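Oxidoreductase, zinc-binding dehydrogenase family (PDB 5K1S) is a medium-chain, zinc-binding reductase involved in an alternative de novo route to isovaleryl coenzyme A in Myxococcus xanthus. Local coordinates at residues V47-H52 with G147-V152; G83-V88 with P93-G98; T125-R128 with E132-P135. All coordinates share one frame; numbering follows the deposited sequence.

Interaction 1 (V47-H52 with G147-V152); sequences VLLRVH and GGLGRV
Leu149 reaches from its short strand into the interior of the GroES-like domain and sets its forked end against Val47 and Leu49, two inward-facing residues of strand 46-56. The two strands are not paired with each other: the CA atoms of Val47 and Leu149 stand 9.3 Å apart, no hydrogen bond joins the segments, and the gap is bridged by side chains alone. This is how a curled sheet closes on itself, with apolar groups from non-adjacent strands meeting in the middle. The tighter half is the leucine pair, where Leu49 CD1 lies 3.7 Å from Leu149 CD2 and the two side chains slide past each other in opposite directions. The looser half is Val47, whose CG1 approaches the other methyl, Leu149 CD1, at 4.1 Å. Leu149 can serve both because its methyls part at CG, one to each neighbour. Trp95, Thr103 and Ala144 pack around the same leucine, while Gln311 donates to its backbone oxygen. Alternation along strand 46-56 turns Leu48 and Arg50 away from Leu149; Arg151, further along the other strand, is exposed. At the more solvent-accessible far end of strand 46-56, a contact within that segment alone puts the aliphatic part of Arg50 over one face of the His52 ring, with CD 3.9 Å above the plane and displaced toward the rim.

Interaction 2 (G83-V88 with P93-G98); sequences GEVIEV and PGWKTG
The connection between antiparallel strands 80-88 and 100-103, a long-looped beta hairpin of the GroES-like domain, folds back so that Val85 and Val88 meet the backbone of residues 95-98. Just ahead of strand 100-103 the two segments are joined by one hydrogen bond, Gly98 N to Val85 O. It measures 2.6 Å, is almost straight at the hydrogen (174°) and lies in the carbonyl plane. The same oxygen receives a CA-H...O contact from Thr97 CA at 3.3 Å, so one carbonyl holds two successive residues of the loop. Gly98 has a positive phi of 95°, where a CB would be jammed against the preceding carbonyl oxygen. On the buried side, Val85 divides its methyls: CG1 rests on Lys96 O, while CG2 comes obliquely to the Trp95 indole, 4.1 Å from CE3, the two side chains crossing at about a right angle. Beyond this contact the indole, as modelled, makes a cation-pi interaction with Arg151 of strand 149-151, whose guanidinium placement is doubtful. On strand 80-88 itself, Ile86 and Glu87 both bond to Leu48, two residues opposite one, as in a beta bulge. The outer margin is more open, and packing there is by methyl groups against peptide atoms. Val88 CG1 lies 3.6 Å from Trp95 O, and Thr97 CG2 sits 3.5 Å from Ile86 O.

Interaction 3 (T125-R128 with E132-P135); sequences TDNR and EELP
The loop that leaves the four-cysteine zinc lobe carries this surface contact, in which Arg128 packs against Leu134 and Glu133; Glu133 has two conformers, and its contacts here hold for the one described. Cys123, the last of the zinc ligands Cys109, Cys112, Cys115 and Cys123, comes just before the first segment, and the Asn127 side chain lies about 9 Å from the metal. An Asx turn shapes that exit: Arg128 N donates to Asp126 OD1, nearly straight (168°) but rather long at 3.3 Å, and nearly end-on to the carboxylate C-O bond. The second carboxylate oxygen, Asp126 OD2, is 3.2 Å from Arg128 NH1 but well out of the guanidinium plane, so this salt bridge is one of charge without a directed N-H. With the arginine chain bent at chi2 and chi3, its middle becomes the contact surface. Arg128 CG lies 3.7 Å from Glu133 CD, while Leu134 CD2 comes to the edge of the guanidinium, near its plane, 3.8 Å from Arg128 NE. Despite their opposite charges, Arg128 NE and Glu133 OE1 remain 6.0 Å apart, and the two flat groups are turned 74° to each other. Asn127 OD1 and Glu133 OE2, two acceptors, come to 3.4 Å without a bond between them; that OE2 instead forms a salt bridge with Arg70 NE. Arg70 thus reaches both segments, weakly at Asn127 O. Further along, the Leu134 side chain is about 8 Å from that of His79, a ligand of the other zinc with Cys57 and Cys166. The loop runs from one site toward the other, in the two-zinc layout familiar from medium-chain alcohol dehydrogenases with a structural zinc lobe.

Interactions 1 and 2 share one sheet, since strands 46-56 and 80-88 are neighbours in it, and their centres lie 8 Å apart; interaction 3 stands off, with no touch to either. Chemistry follows depth. Interaction 1 is fully buried and purely apolar, a handful of methyl groups between strands that are not neighbours in the sheet. Interaction 2, partly buried, combines a backbone hydrogen bond with methyl and aromatic packing at the end of a hairpin. In interaction 3, on the surface, arginine and leucine packing crosses the gap, while the charged pairs lie within one segment or with Arg70. Probable backbone bonds of Leu48 with Ile86 and Glu87 link the first two.

Interaction 1 (V47-H52 with G147-V152)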
ATOM      1  N   VAL A  47     -27.487  -4.285 -23.455  1.00 54.28           N
ATOM      2  CA  VAL A  47     -27.640  -3.213 -24.430  1.00 53.59           C
ATOM      3  C   VAL A  47     -26.847  -3.585 -25.674  1.00 52.40           C
ATOM      4  O   VAL A  47     -25.736  -4.117 -25.575  1.00 51.56           O
ATOM      5  CB  VAL A  47     -27.166  -1.865 -23.844  1.00 53.44           C
ATOM      6  CG1 VAL A  47     -26.715  -0.904 -24.935  1.00 52.82           C
ATOM      7  CG2 VAL A  47     -28.274  -1.235 -23.013  1.00 55.26           C
ATOM      8  N   LEU A  48     -27.414  -3.306 -26.846  1.00 46.85           N
ATOM      9  CA  LEU A  48     -26.729  -3.516 -28.115  1.00 46.16           C
ATOM     10  C   LEU A  48     -26.099  -2.201 -28.555  1.00 46.05           C
ATOM     11  O   LEU A  48     -26.796  -1.192 -28.697  1.00 47.20           O
ATOM     12  CB  LEU A  48     -27.690  -4.034 -29.184  1.00 47.33           C
ATOM     13  CG  LEU A  48     -27.091  -4.254 -30.578  1.00 47.31           C
ATOM     14  CD1 LEU A  48     -25.963  -5.278 -30.538  1.00 46.09           C
ATOM     15  CD2 LEU A  48     -28.162  -4.689 -31.562  1.00 49.02           C
ATOM     16  N   LEU A  49     -24.787  -2.219 -28.772  1.00 50.29           N
ATOM     17  CA  LEU A  49     -24.035  -1.026 -29.126  1.00 50.40           C
ATOM     18  C   LEU A  49     -23.627  -1.061 -30.591  1.00 50.71           C
ATOM     19  O   LEU A  49     -23.335  -2.121 -31.150  1.00 50.24           O
ATOM     20  CB  LEU A  49     -22.780  -0.887 -28.260  1.00 49.51           C
ATOM     21  CG  LEU A  49     -22.971  -0.396 -26.826  1.00 49.77           C
ATOM     22  CD1 LEU A  49     -21.654  -0.479 -26.079  1.00 49.11           C
ATOM     23  CD2 LEU A  49     -23.507   1.028 -26.801  1.00 51.04           C
ATOM     24  N   ARG A  50     -23.612   0.119 -31.204  1.00 66.68           N
ATOM     25  CA  ARG A  50     -23.094   0.305 -32.556  1.00 67.70           C
ATOM     26  C   ARG A  50     -21.715   0.931 -32.401  1.00 67.39           C
ATOM     27  O   ARG A  50     -21.588   2.138 -32.181  1.00 68.43           O
ATOM     28  CB  ARG A  50     -24.034   1.175 -33.382  1.00 69.91           C
ATOM     29  CG  ARG A  50     -23.861   1.044 -34.888  1.00 71.57           C
ATOM     30  CD  ARG A  50     -22.736   1.913 -35.422  1.00 72.67           C
ATOM     31  NE  ARG A  50     -23.042   2.413 -36.761  1.00 75.59           N
ATOM     32  CZ  ARG A  50     -23.711   3.535 -37.012  1.00 77.67           C
ATOM     33  NH1 ARG A  50     -24.154   4.296 -36.016  1.00 77.15           N
ATOM     34  NH2 ARG A  50     -23.943   3.903 -38.266  1.00 80.65           N
ATOM     35  N   VAL A  51     -20.679   0.101 -32.504  1.00 47.05           N
ATOM     36  CA  VAL A  51     -19.328   0.534 -32.175  1.00 46.89           C
ATOM     37  C   VAL A  51     -18.838   1.501 -33.243  1.00 48.88           C
ATOM     38  O   VAL A  51     -18.764   1.155 -34.428  1.00 49.77           O
ATOM     39  CB  VAL A  51     -18.385  -0.669 -32.045  1.00 45.52           C
ATOM     40  CG1 VAL A  51     -17.007  -0.215 -31.575  1.00 45.70           C
ATOM     41  CG2 VAL A  51     -18.967  -1.706 -31.088  1.00 44.12           C
ATOM     42  N   HIS A  52     -18.501   2.720 -32.824  1.00 49.19           N
ATOM     43  CA  HIS A  52     -17.884   3.698 -33.708  1.00 51.50           C
ATOM     44  C   HIS A  52     -16.367   3.704 -33.611  1.00 51.32           C
ATOM     45  O   HIS A  52     -15.704   4.170 -34.545  1.00 53.36           O
ATOM     46  CB  HIS A  52     -18.407   5.106 -33.396  1.00 53.26           C
ATOM     47  CG  HIS A  52     -19.822   5.333 -33.827  1.00 54.37           C
ATOM     48  ND1 HIS A  52     -20.152   5.799 -35.082  1.00 56.97           N
ATOM     49  CD2 HIS A  52     -20.993   5.158 -33.171  1.00 53.55           C
ATOM     50  CE1 HIS A  52     -21.465   5.903 -35.178  1.00 57.57           C
ATOM     51  NE2 HIS A  52     -21.999   5.521 -34.032  1.00 55.49           N
ATOM     52  N   GLY A 147     -24.262  -2.436 -16.556  1.00 51.07           N
ATOM     53  CA  GLY A 147     -23.323  -2.241 -15.469  1.00 51.97           C
ATOM     54  C   GLY A 147     -21.896  -1.976 -15.903  1.00 51.14           C
ATOM     55  O   GLY A 147     -21.091  -1.537 -15.074  1.00 52.00           O
ATOM     56  N   GLY A 148     -21.566  -2.223 -17.169  1.00 40.88           N
ATOM     57  CA  GLY A 148     -20.216  -2.010 -17.652  1.00 40.28           C
ATOM     58  C   GLY A 148     -20.088  -0.897 -18.674  1.00 40.80           C
ATOM     59  O   GLY A 148     -19.151  -0.901 -19.479  1.00 40.28           O
ATOM     60  N   LEU A 149     -21.007   0.066 -18.648  1.00 46.17           N
ATOM     61  CA  LEU A 149     -21.033   1.152 -19.618  1.00 46.53           C
ATOM     62  C   LEU A 149     -20.817   2.491 -18.927  1.00 48.59           C
ATOM     63  O   LEU A 149     -21.308   2.716 -17.817  1.00 49.79           O
ATOM     64  CB  LEU A 149     -22.365   1.183 -20.381  1.00 46.38           C
ATOM     65  CG  LEU A 149     -22.649   0.029 -21.346  1.00 44.57           C
ATOM     66  CD1 LEU A 149     -23.995   0.241 -22.020  1.00 45.45           C
ATOM     67  CD2 LEU A 149     -21.547  -0.111 -22.390  1.00 43.28           C
ATOM     68  N   GLY A 150     -20.071   3.371 -19.592  1.00 55.72           N
ATOM     69  CA  GLY A 150     -19.929   4.751 -19.172  1.00 57.99           C
ATOM     70  C   GLY A 150     -20.555   5.675 -20.195  1.00 59.02           C
ATOM     71  O   GLY A 150     -20.688   5.299 -21.362  1.00 57.84           O
ATOM     72  N   ARG A 151     -20.937   6.882 -19.787  1.00 55.05           N
ATOM     73  CA  ARG A 151     -21.684   7.795 -20.644  1.00 56.43           C
ATOM     74  C   ARG A 151     -20.743   8.782 -21.320  1.00 57.99           C
ATOM     75  O   ARG A 151     -19.955   9.459 -20.649  1.00 59.46           O
ATOM     76  CB  ARG A 151     -22.748   8.538 -19.838  1.00 58.20           C
ATOM     77  CG  ARG A 151     -23.767   7.604 -19.222  1.00 57.47           C
ATOM     78  CD  ARG A 151     -24.962   8.341 -18.663  1.00 60.16           C
ATOM     79  NE  ARG A 151     -26.034   7.414 -18.314  1.00 59.87           N
ATOM     80  CZ  ARG A 151     -26.930   6.943 -19.176  1.00 59.41           C
ATOM     81  NH1 ARG A 151     -26.895   7.308 -20.452  1.00 59.20           N
ATOM     82  NH2 ARG A 151     -27.866   6.101 -18.762  1.00 59.27           N
ATOM     83  N   VAL A 152     -20.835   8.864 -22.642  1.00 62.66           N
ATOM     84  CA  VAL A 152     -19.969   9.726 -23.440  1.00 64.22           C
ATOM     85  C   VAL A 152     -20.701  11.048 -23.666  1.00 67.09           C
ATOM     86  O   VAL A 152     -21.780  11.043 -24.278  1.00 67.06           O
ATOM     87  CB  VAL A 152     -19.611   9.070 -24.778  1.00 62.49           C
ATOM     88  CG1 VAL A 152     -18.692   9.976 -25.592  1.00 64.23           C
ATOM     89  CG2 VAL A 152     -18.961   7.712 -24.542  1.00 59.70           C
TER

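Interaction 2 (G83-V88 with P93-G98)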
ATOM      1  N   GLY A  83     -19.515   3.576 -28.491  1.00 47.66           N
ATOM      2  CA  GLY A  83     -20.526   3.388 -29.503  1.00 48.04           C
ATOM      3  C   GLY A  83     -21.853   4.000 -29.132  1.00 49.52           C
ATOM      4  O   GLY A  83     -21.948   4.833 -28.229  1.00 50.49           O
ATOM      5  N   GLU A  84     -22.889   3.564 -29.846  1.00 52.13           N
ATOM      6  CA  GLU A  84     -24.218   4.152 -29.761  1.00 53.92           C
ATOM      7  C   GLU A  84     -25.233   3.059 -29.469  1.00 53.11           C
ATOM      8  O   GLU A  84     -25.234   2.014 -30.126  1.00 51.95           O
ATOM      9  CB  GLU A  84     -24.571   4.870 -31.067  1.00 55.77           C
ATOM     10  CG  GLU A  84     -25.954   5.488 -31.102  1.00 57.85           C
ATOM     11  CD  GLU A  84     -26.269   6.107 -32.451  1.00 59.69           C
ATOM     12  OE1 GLU A  84     -25.409   6.027 -33.355  1.00 59.35           O
ATOM     13  OE2 GLU A  84     -27.376   6.669 -32.607  1.00 61.63           O
ATOM     14  N   VAL A  85     -26.097   3.306 -28.487  1.00 51.02           N
ATOM     15  CA  VAL A  85     -27.144   2.355 -28.128  1.00 50.57           C
ATOM     16  C   VAL A  85     -28.179   2.345 -29.249  1.00 51.77           C
ATOM     17  O   VAL A  85     -28.884   3.336 -29.460  1.00 53.86           O
ATOM     18  CB  VAL A  85     -27.785   2.710 -26.782  1.00 51.47           C
ATOM     19  CG1 VAL A  85     -28.918   1.744 -26.450  1.00 51.26           C
ATOM     20  CG2 VAL A  85     -26.733   2.709 -25.682  1.00 50.37           C
ATOM     21  N   ILE A  86     -28.273   1.228 -29.975  1.00 46.20           N
ATOM     22  CA  ILE A  86     -29.289   1.070 -31.012  1.00 46.71           C
ATOM     23  C   ILE A  86     -30.432   0.169 -30.573  1.00 46.66           C
ATOM     24  O   ILE A  86     -31.479   0.150 -31.239  1.00 47.29           O
ATOM     25  CB  ILE A  86     -28.683   0.524 -32.322  1.00 46.09           C
ATOM     26  CG1 ILE A  86     -28.112  -0.884 -32.115  1.00 44.77           C
ATOM     27  CG2 ILE A  86     -27.605   1.471 -32.833  1.00 46.28           C
ATOM     28  CD1 ILE A  86     -27.806  -1.610 -33.407  1.00 44.27           C
ATOM     29  N   GLU A  87     -30.268  -0.580 -29.486  1.00 47.87           N
ATOM     30  CA  GLU A  87     -31.323  -1.450 -28.992  1.00 47.78           C
ATOM     31  C   GLU A  87     -31.063  -1.731 -27.521  1.00 47.05           C
ATOM     32  O   GLU A  87     -29.909  -1.846 -27.102  1.00 45.75           O
ATOM     33  CB  GLU A  87     -31.383  -2.762 -29.783  1.00 46.53           C
ATOM     34  CG  GLU A  87     -32.463  -3.723 -29.313  1.00 46.50           C
ATOM     35  CD  GLU A  87     -32.399  -5.054 -30.034  1.00 45.27           C
ATOM     36  OE1 GLU A  87     -31.505  -5.223 -30.888  1.00 44.49           O
ATOM     37  OE2 GLU A  87     -33.240  -5.930 -29.745  1.00 45.23           O
ATOM     38  N   VAL A  88     -32.140  -1.836 -26.750  1.00 46.19           N
ATOM     39  CA  VAL A  88     -32.061  -2.140 -25.329  1.00 46.00           C
ATOM     40  C   VAL A  88     -32.931  -3.354 -25.049  1.00 45.73           C
ATOM     41  O   VAL A  88     -33.988  -3.526 -25.667  1.00 46.28           O
ATOM     42  CB  VAL A  88     -32.504  -0.944 -24.458  1.00 47.67           C
ATOM     43  CG1 VAL A  88     -31.673   0.291 -24.784  1.00 48.20           C
ATOM     44  CG2 VAL A  88     -33.989  -0.659 -24.644  1.00 49.73           C
ATOM     45  N   PRO A  93     -33.462   0.666 -17.394  1.00 59.13           N
ATOM     46  CA  PRO A  93     -34.188   1.926 -17.150  1.00 62.01           C
ATOM     47  C   PRO A  93     -33.382   3.168 -17.482  1.00 62.57           C
ATOM     48  O   PRO A  93     -33.944   4.145 -17.994  1.00 64.34           O
ATOM     49  CB  PRO A  93     -34.526   1.846 -15.654  1.00 63.75           C
ATOM     50  CG  PRO A  93     -33.532   0.883 -15.084  1.00 61.68           C
ATOM     51  CD  PRO A  93     -33.276  -0.117 -16.163  1.00 58.96           C
ATOM     52  N   GLY A  94     -32.081   3.161 -17.207  1.00 66.90           N
ATOM     53  CA  GLY A  94     -31.255   4.319 -17.466  1.00 67.48           C
ATOM     54  C   GLY A  94     -30.713   4.431 -18.870  1.00 65.94           C
ATOM     55  O   GLY A  94     -30.006   5.395 -19.171  1.00 66.48           O
ATOM     56  N   TRP A  95     -31.028   3.481 -19.747  1.00 55.82           N
ATOM     57  CA  TRP A  95     -30.453   3.437 -21.084  1.00 54.26           C
ATOM     58  C   TRP A  95     -31.558   3.321 -22.120  1.00 54.97           C
ATOM     59  O   TRP A  95     -32.434   2.457 -22.009  1.00 54.82           O
ATOM     60  CB  TRP A  95     -29.474   2.268 -21.217  1.00 51.50           C
ATOM     61  CG  TRP A  95     -28.259   2.442 -20.366  1.00 51.06           C
ATOM     62  CD1 TRP A  95     -28.048   1.928 -19.121  1.00 50.93           C
ATOM     63  CD2 TRP A  95     -27.088   3.196 -20.694  1.00 50.83           C
ATOM     64  NE1 TRP A  95     -26.813   2.310 -18.655  1.00 50.58           N
ATOM     65  CE2 TRP A  95     -26.206   3.091 -19.602  1.00 50.51           C
ATOM     66  CE3 TRP A  95     -26.701   3.949 -21.804  1.00 50.99           C
ATOM     67  CZ2 TRP A  95     -24.960   3.710 -19.589  1.00 50.28           C
ATOM     68  CZ3 TRP A  95     -25.464   4.562 -21.790  1.00 50.82           C
ATOM     69  CH2 TRP A  95     -24.609   4.438 -20.691  1.00 50.44           C
ATOM     70  N   LYS A  96     -31.509   4.196 -23.120  1.00 63.11           N
ATOM     71  CA  LYS A  96     -32.442   4.184 -24.234  1.00 64.02           C
ATOM     72  C   LYS A  96     -31.656   4.253 -25.534  1.00 63.01           C
ATOM     73  O   LYS A  96     -30.478   4.621 -25.553  1.00 62.22           O
ATOM     74  CB  LYS A  96     -33.435   5.354 -24.151  1.00 71.43           C
ATOM     75  CG  LYS A  96     -32.778   6.726 -24.172  1.00 72.89           C
ATOM     76  CD  LYS A  96     -33.815   7.839 -24.132  1.00 76.24           C
ATOM     77  CE  LYS A  96     -33.168   9.214 -24.231  1.00 77.91           C
ATOM     78  NZ  LYS A  96     -32.237   9.483 -23.100  1.00 77.44           N
ATOM     79  N   THR A  97     -32.318   3.884 -26.627  1.00 50.93           N
ATOM     80  CA  THR A  97     -31.694   3.982 -27.939  1.00 50.43           C
ATOM     81  C   THR A  97     -31.224   5.410 -28.190  1.00 52.15           C
ATOM     82  O   THR A  97     -31.892   6.379 -27.818  1.00 54.47           O
ATOM     83  CB  THR A  97     -32.671   3.554 -29.033  1.00 50.96           C
ATOM     84  OG1 THR A  97     -33.840   4.385 -28.989  1.00 53.58           O
ATOM     85  CG2 THR A  97     -33.070   2.095 -28.855  1.00 49.78           C
ATOM     86  N   GLY A  98     -30.060   5.536 -28.824  1.00 50.61           N
ATOM     87  CA  GLY A  98     -29.471   6.826 -29.097  1.00 51.36           C
ATOM     88  C   GLY A  98     -28.460   7.297 -28.073  1.00 51.13           C
ATOM     89  O   GLY A  98     -27.720   8.248 -28.354  1.00 51.53           O
TER

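Interaction 3 (T125-R128 with E132-P135)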
ATOM      1  N   THR A 125     -17.138 -12.171  -7.970  1.00 60.83           N
ATOM      2  CA  THR A 125     -18.302 -12.904  -8.453  1.00 59.81           C
ATOM      3  C   THR A 125     -18.571 -12.653  -9.932  1.00 59.94           C
ATOM      4  O   THR A 125     -19.151 -13.513 -10.604  1.00 58.26           O
ATOM      5  CB  THR A 125     -19.539 -12.536  -7.630  1.00 61.53           C
ATOM      6  OG1 THR A 125     -19.836 -11.145  -7.798  1.00 64.58           O
ATOM      7  CG2 THR A 125     -19.303 -12.826  -6.152  1.00 61.28           C
ATOM      8  N   ASP A 126     -18.165 -11.495 -10.454  1.00 53.31           N
ATOM      9  CA  ASP A 126     -18.294 -11.192 -11.881  1.00 53.09           C
ATOM     10  C   ASP A 126     -17.015 -10.486 -12.315  1.00 53.50           C
ATOM     11  O   ASP A 126     -16.866  -9.279 -12.105  1.00 55.57           O
ATOM     12  CB  ASP A 126     -19.521 -10.336 -12.167  1.00 54.90           C
ATOM     13  CG  ASP A 126     -19.762 -10.137 -13.655  1.00 54.04           C
ATOM     14  OD1 ASP A 126     -18.862 -10.462 -14.458  1.00 52.45           O
ATOM     15  OD2 ASP A 126     -20.852  -9.652 -14.027  1.00 54.83           O
ATOM     16  N   ASN A 127     -16.099 -11.242 -12.924  1.00 58.59           N
ATOM     17  CA  ASN A 127     -14.831 -10.702 -13.406  1.00 58.72           C
ATOM     18  C   ASN A 127     -14.715 -10.788 -14.923  1.00 57.29           C
ATOM     19  O   ASN A 127     -13.601 -10.816 -15.456  1.00 56.50           O
ATOM     20  CB  ASN A 127     -13.660 -11.426 -12.741  1.00 57.64           C
ATOM     21  CG  ASN A 127     -13.720 -12.929 -12.931  1.00 55.05           C
ATOM     22  OD1 ASN A 127     -14.534 -13.439 -13.704  1.00 54.01           O
ATOM     23  ND2 ASN A 127     -12.854 -13.648 -12.228  1.00 53.98           N
ATOM     24  N   ARG A 128     -15.842 -10.820 -15.630  1.00 48.90           N
ATOM     25  CA  ARG A 128     -15.816 -10.911 -17.083  1.00 47.30           C
ATOM     26  C   ARG A 128     -15.225  -9.645 -17.692  1.00 48.03           C
ATOM     27  O   ARG A 128     -15.589  -8.528 -17.314  1.00 49.76           O
ATOM     28  CB  ARG A 128     -17.226 -11.149 -17.618  1.00 46.83           C
ATOM     29  CG  ARG A 128     -17.738 -12.564 -17.392  1.00 45.30           C
ATOM     30  CD  ARG A 128     -19.189 -12.560 -16.939  1.00 46.26           C
ATOM     31  NE  ARG A 128     -20.020 -11.707 -17.783  1.00 46.89           N
ATOM     32  CZ  ARG A 128     -21.249 -11.315 -17.469  1.00 48.23           C
ATOM     33  NH1 ARG A 128     -21.802 -11.692 -16.323  1.00 49.16           N
ATOM     34  NH2 ARG A 128     -21.929 -10.537 -18.300  1.00 48.55           N
ATOM     35  N   GLU A 132     -12.850 -10.813 -23.891  1.00 39.41           N
ATOM     36  CA  GLU A 132     -12.411 -12.102 -23.372  1.00 38.76           C
ATOM     37  C   GLU A 132     -13.610 -13.025 -23.188  1.00 38.61           C
ATOM     38  O   GLU A 132     -14.044 -13.670 -24.145  1.00 38.89           O
ATOM     39  CB  GLU A 132     -11.642 -11.910 -22.063  1.00 39.45           C
ATOM     40  CG  GLU A 132     -10.318 -11.182 -22.254  1.00 39.97           C
ATOM     41  CD  GLU A 132      -9.706 -10.708 -20.954  1.00 41.58           C
ATOM     42  OE1 GLU A 132      -9.852 -11.410 -19.930  1.00 41.81           O
ATOM     43  OE2 GLU A 132      -9.083  -9.626 -20.955  1.00 42.64           O
ATOM     44  N   GLU A 133     -14.167 -13.095 -21.977  1.00 42.29           N
ATOM     45  CA  GLU A 133     -15.312 -13.972 -21.752  0.50 42.40           C
ATOM     46  C   GLU A 133     -16.525 -13.523 -22.556  1.00 42.96           C
ATOM     47  O   GLU A 133     -17.345 -14.358 -22.957  1.00 43.23           O
ATOM     48  CB  GLU A 133     -15.656 -14.028 -20.264  0.50 42.71           C
ATOM     49  CG  GLU A 133     -14.461 -14.278 -19.358  0.50 42.84           C
ATOM     50  CD  GLU A 133     -14.856 -14.869 -18.019  0.50 43.23           C
ATOM     51  OE1 GLU A 133     -15.680 -15.807 -18.001  0.50 42.75           O
ATOM     52  OE2 GLU A 133     -14.348 -14.392 -16.983  0.50 44.67           O
ATOM     53  N   LEU A 134     -16.659 -12.221 -22.799  1.00 45.65           N
ATOM     54  CA  LEU A 134     -17.729 -11.730 -23.650  1.00 46.32           C
ATOM     55  C   LEU A 134     -17.143 -10.915 -24.800  1.00 46.47           C
ATOM     56  O   LEU A 134     -16.080 -10.301 -24.651  1.00 46.21           O
ATOM     57  CB  LEU A 134     -18.743 -10.886 -22.864  1.00 47.03           C
ATOM     58  CG  LEU A 134     -18.225  -9.780 -21.952  1.00 48.65           C
ATOM     59  CD1 LEU A 134     -18.013  -8.509 -22.738  1.00 48.92           C
ATOM     60  CD2 LEU A 134     -19.191  -9.538 -20.803  1.00 50.41           C
ATOM     61  N   PRO A 135     -17.803 -10.900 -25.959  1.00 34.43           N
ATOM     62  CA  PRO A 135     -17.179 -10.318 -27.154  1.00 34.55           C
ATOM     63  C   PRO A 135     -16.784  -8.861 -26.956  1.00 35.05           C
ATOM     64  O   PRO A 135     -17.405  -8.119 -26.192  1.00 35.54           O
ATOM     65  CB  PRO A 135     -18.265 -10.461 -28.226  1.00 35.17           C
ATOM     66  CG  PRO A 135     -19.125 -11.576 -27.745  1.00 34.97           C
ATOM     67  CD  PRO A 135     -19.131 -11.462 -26.256  1.00 34.65           C
TER